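Local coordinates for elicitor protein Hrip2 (Magnaporthe oryzae, PDB 5FID), which probably acts as a secreted protein elicitor of the rice blast fungus, one that triggers defence responses in plants, at residues Y78-R92 with L95-N109. The protein carries 1 engineered substitution. Residues are numbered along the deposited sequence; the frame is centred on the assembly and turned at random.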
# COMPACT_ATOMS: atom_id res chain seq x y z
N TYR A 78 -4.50 3.26 -2.69
CA TYR A 78 -4.41 4.33 -3.68
C TYR A 78 -3.04 4.30 -4.34
O TYR A 78 -2.02 4.05 -3.68
CB TYR A 78 -4.67 5.71 -3.04
CG TYR A 78 -3.95 5.87 -1.72
CD1 TYR A 78 -4.49 5.34 -0.56
CD2 TYR A 78 -2.73 6.51 -1.65
CE1 TYR A 78 -3.83 5.45 0.65
CE2 TYR A 78 -2.07 6.63 -0.44
CZ TYR A 78 -2.63 6.09 0.70
OH TYR A 78 -1.96 6.20 1.91
N GLU A 79 -3.01 4.57 -5.64
CA GLU A 79 -1.79 4.50 -6.42
C GLU A 79 -1.75 5.69 -7.36
O GLU A 79 -2.72 5.97 -8.06
CB GLU A 79 -1.78 3.21 -7.25
CG GLU A 79 -0.62 3.07 -8.24
CD GLU A 79 -0.67 1.77 -9.02
OE1 GLU A 79 -1.73 1.09 -9.02
OE2 GLU A 79 0.37 1.40 -9.65
N LEU A 80 -0.63 6.40 -7.36
CA LEU A 80 -0.40 7.49 -8.31
C LEU A 80 0.57 6.98 -9.36
O LEU A 80 1.76 6.84 -9.08
CB LEU A 80 0.18 8.71 -7.59
CG LEU A 80 0.45 9.94 -8.46
CD1 LEU A 80 -0.85 10.47 -9.04
CD2 LEU A 80 1.15 11.03 -7.66
N SER A 81 0.07 6.70 -10.56
CA SER A 81 0.86 5.95 -11.54
C SER A 81 1.19 6.71 -12.81
O SER A 81 0.32 7.36 -13.40
CB SER A 81 0.14 4.66 -11.91
OG SER A 81 0.86 3.93 -12.89
N SER A 82 2.45 6.63 -13.24
CA SER A 82 2.84 7.15 -14.55
C SER A 82 3.11 6.01 -15.54
O SER A 82 3.81 6.21 -16.54
CB SER A 82 4.07 8.04 -14.45
OG SER A 82 5.20 7.31 -13.98
N GLU A 83 2.55 4.83 -15.28
CA GLU A 83 2.79 3.64 -16.11
C GLU A 83 2.28 3.78 -17.54
O GLU A 83 2.76 3.08 -18.44
CB GLU A 83 2.15 2.40 -15.49
CG GLU A 83 2.83 1.87 -14.26
CD GLU A 83 1.96 0.86 -13.54
OE1 GLU A 83 0.86 1.25 -13.07
OE2 GLU A 83 2.36 -0.32 -13.47
N TRP A 84 1.29 4.64 -17.74
CA TRP A 84 0.74 4.85 -19.09
C TRP A 84 1.10 6.22 -19.64
O TRP A 84 0.66 6.59 -20.74
CB TRP A 84 -0.78 4.71 -19.08
CG TRP A 84 -1.27 3.42 -18.46
CD1 TRP A 84 -0.56 2.27 -18.28
CD2 TRP A 84 -2.58 3.17 -17.92
NE1 TRP A 84 -1.34 1.31 -17.67
CE2 TRP A 84 -2.59 1.84 -17.44
CE3 TRP A 84 -3.74 3.94 -17.80
CZ2 TRP A 84 -3.72 1.26 -16.85
CZ3 TRP A 84 -4.87 3.36 -17.22
CH2 TRP A 84 -4.85 2.03 -16.75
N GLY A 85 1.89 6.98 -18.89
CA GLY A 85 2.27 8.33 -19.27
C GLY A 85 2.19 9.30 -18.09
O GLY A 85 1.76 8.92 -17.02
N ASN A 86 2.64 10.53 -18.29
CA ASN A 86 2.47 11.59 -17.29
C ASN A 86 2.67 12.95 -17.91
O ASN A 86 3.80 13.41 -18.07
CB ASN A 86 3.44 11.44 -16.12
CG ASN A 86 3.21 12.50 -15.05
OD1 ASN A 86 2.22 13.25 -15.10
ND2 ASN A 86 4.11 12.59 -14.08
N PRO A 87 1.56 13.62 -18.26
CA PRO A 87 1.56 14.93 -18.90
C PRO A 87 2.08 15.99 -17.95
O PRO A 87 2.41 17.10 -18.38
CB PRO A 87 0.08 15.19 -19.17
CG PRO A 87 -0.57 13.86 -19.15
CD PRO A 87 0.20 13.07 -18.13
N PHE A 88 2.15 15.64 -16.66
CA PHE A 88 2.48 16.60 -15.61
C PHE A 88 3.84 16.33 -15.00
O PHE A 88 4.12 16.77 -13.89
CB PHE A 88 1.40 16.58 -14.53
CG PHE A 88 0.00 16.51 -15.08
CD1 PHE A 88 -0.64 17.64 -15.55
CD2 PHE A 88 -0.67 15.30 -15.14
CE1 PHE A 88 -1.92 17.58 -16.07
CE2 PHE A 88 -1.95 15.22 -15.66
CZ PHE A 88 -2.58 16.37 -16.13
N ALA A 89 4.69 15.61 -15.73
CA ALA A 89 6.02 15.25 -15.26
C ALA A 89 6.90 16.43 -14.84
O ALA A 89 7.71 16.32 -13.91
CB ALA A 89 6.72 14.41 -16.32
N ASP A 90 6.71 17.57 -15.50
CA ASP A 90 7.50 18.78 -15.23
C ASP A 90 6.94 19.61 -14.07
O ASP A 90 7.48 20.68 -13.76
CB ASP A 90 7.54 19.65 -16.50
CG ASP A 90 6.16 20.09 -16.96
OD1 ASP A 90 5.18 19.33 -16.79
OD2 ASP A 90 6.03 21.21 -17.51
N LYS A 91 5.87 19.14 -13.44
CA LYS A 91 5.21 19.88 -12.36
C LYS A 91 5.08 19.02 -11.10
O LYS A 91 5.41 17.84 -11.12
CB LYS A 91 3.82 20.33 -12.80
CG LYS A 91 3.81 21.23 -14.01
CD LYS A 91 4.48 22.57 -13.70
CE LYS A 91 4.43 23.48 -14.92
NZ LYS A 91 4.26 22.65 -16.14
N ARG A 92 4.60 19.62 -10.01
CA ARG A 92 4.40 18.86 -8.78
C ARG A 92 3.02 18.20 -8.79
O ARG A 92 2.02 18.84 -9.16
CB ARG A 92 4.55 19.76 -7.56
CG ARG A 92 4.35 19.04 -6.23
CD ARG A 92 4.72 19.93 -5.04
NE ARG A 92 6.11 20.35 -5.11
CZ ARG A 92 7.14 19.70 -4.58
NH1 ARG A 92 6.95 18.56 -3.92
NH2 ARG A 92 8.36 20.18 -4.70
N LEU A 95 -0.78 13.13 -4.12
CA LEU A 95 -1.96 12.29 -3.94
C LEU A 95 -1.97 11.90 -2.48
O LEU A 95 -1.03 11.28 -1.99
CB LEU A 95 -1.90 11.04 -4.82
CG LEU A 95 -3.08 10.07 -4.66
CD1 LEU A 95 -4.34 10.65 -5.27
CD2 LEU A 95 -2.76 8.71 -5.29
N SER A 96 -3.03 12.28 -1.77
CA SER A 96 -3.08 12.05 -0.33
C SER A 96 -4.42 11.45 0.10
O SER A 96 -5.46 11.82 -0.43
CB SER A 96 -2.87 13.38 0.39
OG SER A 96 -3.13 13.26 1.77
N PRO A 97 -4.40 10.52 1.07
CA PRO A 97 -5.65 9.97 1.59
C PRO A 97 -6.09 10.74 2.83
O PRO A 97 -7.00 10.27 3.53
CB PRO A 97 -5.24 8.56 2.01
CG PRO A 97 -3.84 8.77 2.54
CD PRO A 97 -3.22 9.81 1.61
N GLY A 98 -5.47 11.88 3.10
CA GLY A 98 -5.72 12.58 4.35
C GLY A 98 -4.61 12.26 5.33
O GLY A 98 -3.60 11.65 4.97
N ALA A 99 -4.79 12.66 6.59
CA ALA A 99 -3.73 12.51 7.59
C ALA A 99 -3.48 11.05 8.01
O ALA A 99 -4.37 10.19 7.93
CB ALA A 99 -4.04 13.36 8.80
N GLY A 100 -2.26 10.79 8.47
CA GLY A 100 -1.97 9.54 9.16
C GLY A 100 -1.50 8.37 8.30
O GLY A 100 -1.38 7.25 8.80
N CYS A 101 -1.24 8.61 7.01
CA CYS A 101 -0.84 7.54 6.10
C CYS A 101 0.16 8.05 5.07
O CYS A 101 0.21 9.25 4.79
CB CYS A 101 -2.06 6.97 5.38
SG CYS A 101 -3.32 6.27 6.48
N GLN A 102 0.94 7.14 4.49
CA GLN A 102 1.92 7.52 3.47
C GLN A 102 1.24 8.14 2.24
O GLN A 102 0.22 7.63 1.76
CB GLN A 102 2.80 6.32 3.07
CG GLN A 102 4.08 6.71 2.33
CD GLN A 102 5.24 5.74 2.57
OE1 GLN A 102 5.20 4.90 3.48
NE2 GLN A 102 6.29 5.86 1.76
N ASP A 103 1.80 9.25 1.76
CA ASP A 103 1.25 10.01 0.64
C ASP A 103 2.19 9.93 -0.55
O ASP A 103 3.30 9.40 -0.46
CB ASP A 103 1.11 11.50 1.00
CG ASP A 103 -0.00 11.77 2.00
OD1 ASP A 103 -0.57 10.81 2.55
OD2 ASP A 103 -0.30 12.97 2.26
N PHE A 104 1.75 10.50 -1.67
CA PHE A 104 2.63 10.82 -2.77
C PHE A 104 2.81 12.33 -2.77
O PHE A 104 1.83 13.09 -2.77
CB PHE A 104 2.00 10.44 -4.11
CG PHE A 104 1.95 8.96 -4.38
CD1 PHE A 104 2.95 8.34 -5.13
CD2 PHE A 104 0.90 8.19 -3.92
CE1 PHE A 104 2.90 6.98 -5.41
CE2 PHE A 104 0.84 6.83 -4.20
CZ PHE A 104 1.85 6.23 -4.94
N ASN A 105 4.05 12.79 -2.76
CA ASN A 105 4.32 14.20 -3.04
C ASN A 105 5.45 14.23 -4.05
O ASN A 105 6.62 14.22 -3.68
CB ASN A 105 4.66 14.97 -1.76
CG ASN A 105 5.00 16.43 -2.03
OD1 ASN A 105 4.82 16.92 -3.15
ND2 ASN A 105 5.51 17.12 -1.02
N CYS A 106 5.08 14.25 -5.32
CA CYS A 106 6.03 14.07 -6.40
C CYS A 106 6.49 15.41 -6.95
O CYS A 106 5.73 16.13 -7.62
CB CYS A 106 5.44 13.18 -7.51
SG CYS A 106 5.06 11.47 -6.94
N ALA A 107 7.74 15.75 -6.65
CA ALA A 107 8.32 17.01 -7.06
C ALA A 107 8.41 17.06 -8.58
O ALA A 107 8.39 16.01 -9.23
CB ALA A 107 9.71 17.16 -6.44
N PRO A 108 8.49 18.27 -9.15
CA PRO A 108 8.72 18.41 -10.59
C PRO A 108 9.89 17.54 -11.06
O PRO A 108 10.95 17.55 -10.43
CB PRO A 108 9.08 19.89 -10.73
CG PRO A 108 8.27 20.56 -9.65
CD PRO A 108 8.27 19.58 -8.49
N ASN A 109 9.67 16.80 -12.14
CA ASN A 109 10.67 15.92 -12.75
C ASN A 109 11.25 14.79 -11.89
O ASN A 109 12.26 14.19 -12.25
CB ASN A 109 11.80 16.73 -13.40
CG ASN A 109 11.30 17.61 -14.52
OD1 ASN A 109 10.83 17.12 -15.56
ND2 ASN A 109 11.38 18.92 -14.31
O HOH W 1 10.10 21.21 -14.45
O HOH W 2 6.49 15.26 -11.16
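Strand 78-81, with Tyr-78 and Leu-80 facing strands 95-96 and 104-106, runs nearly parallel to strand 104-106, at 14°. The closest approach of the two axes is 9.1 Å, a packing distance between two sheets. Strands 95-96 and 104-106 pair antiparallel through Leu-95 and Phe-104. At the C-terminal ends of the two segments, Asn-109 N donates to Ala-89 O at 2.7 Å, and Pro-108 CA lies against Lys-91 O.

Leu-80 CB sits over the centre of the Phe-104 ring, 3.6 Å from its centroid, a CH-pi contact. Leu-95 CD2 packs beside the same CB. Tyr-78 has CG between its backbone N and carbonyl carbon (chi1 44°), and its ring reaches the 97-102 loop. There OH donates to Gln-102 O at 2.6 Å, in the carbonyl plane, while Pro-97 CB covers one ring face.

The bend of Arg-92 at chi3 (-59°) brings its guanidinium alongside Asn-105 and Ala-107. NH1 meets Asn-105 OD1 at 2.8 Å, in the guanidinium plane. Ala-107 CA lies over one guanidinium face, toward its rim.

The contact thus joins the two sheets through an apolar centre. Buried Tyr-78 anchors the 97-102 loop, while Arg-92 makes a more exposed bond, off the carbonyl plane.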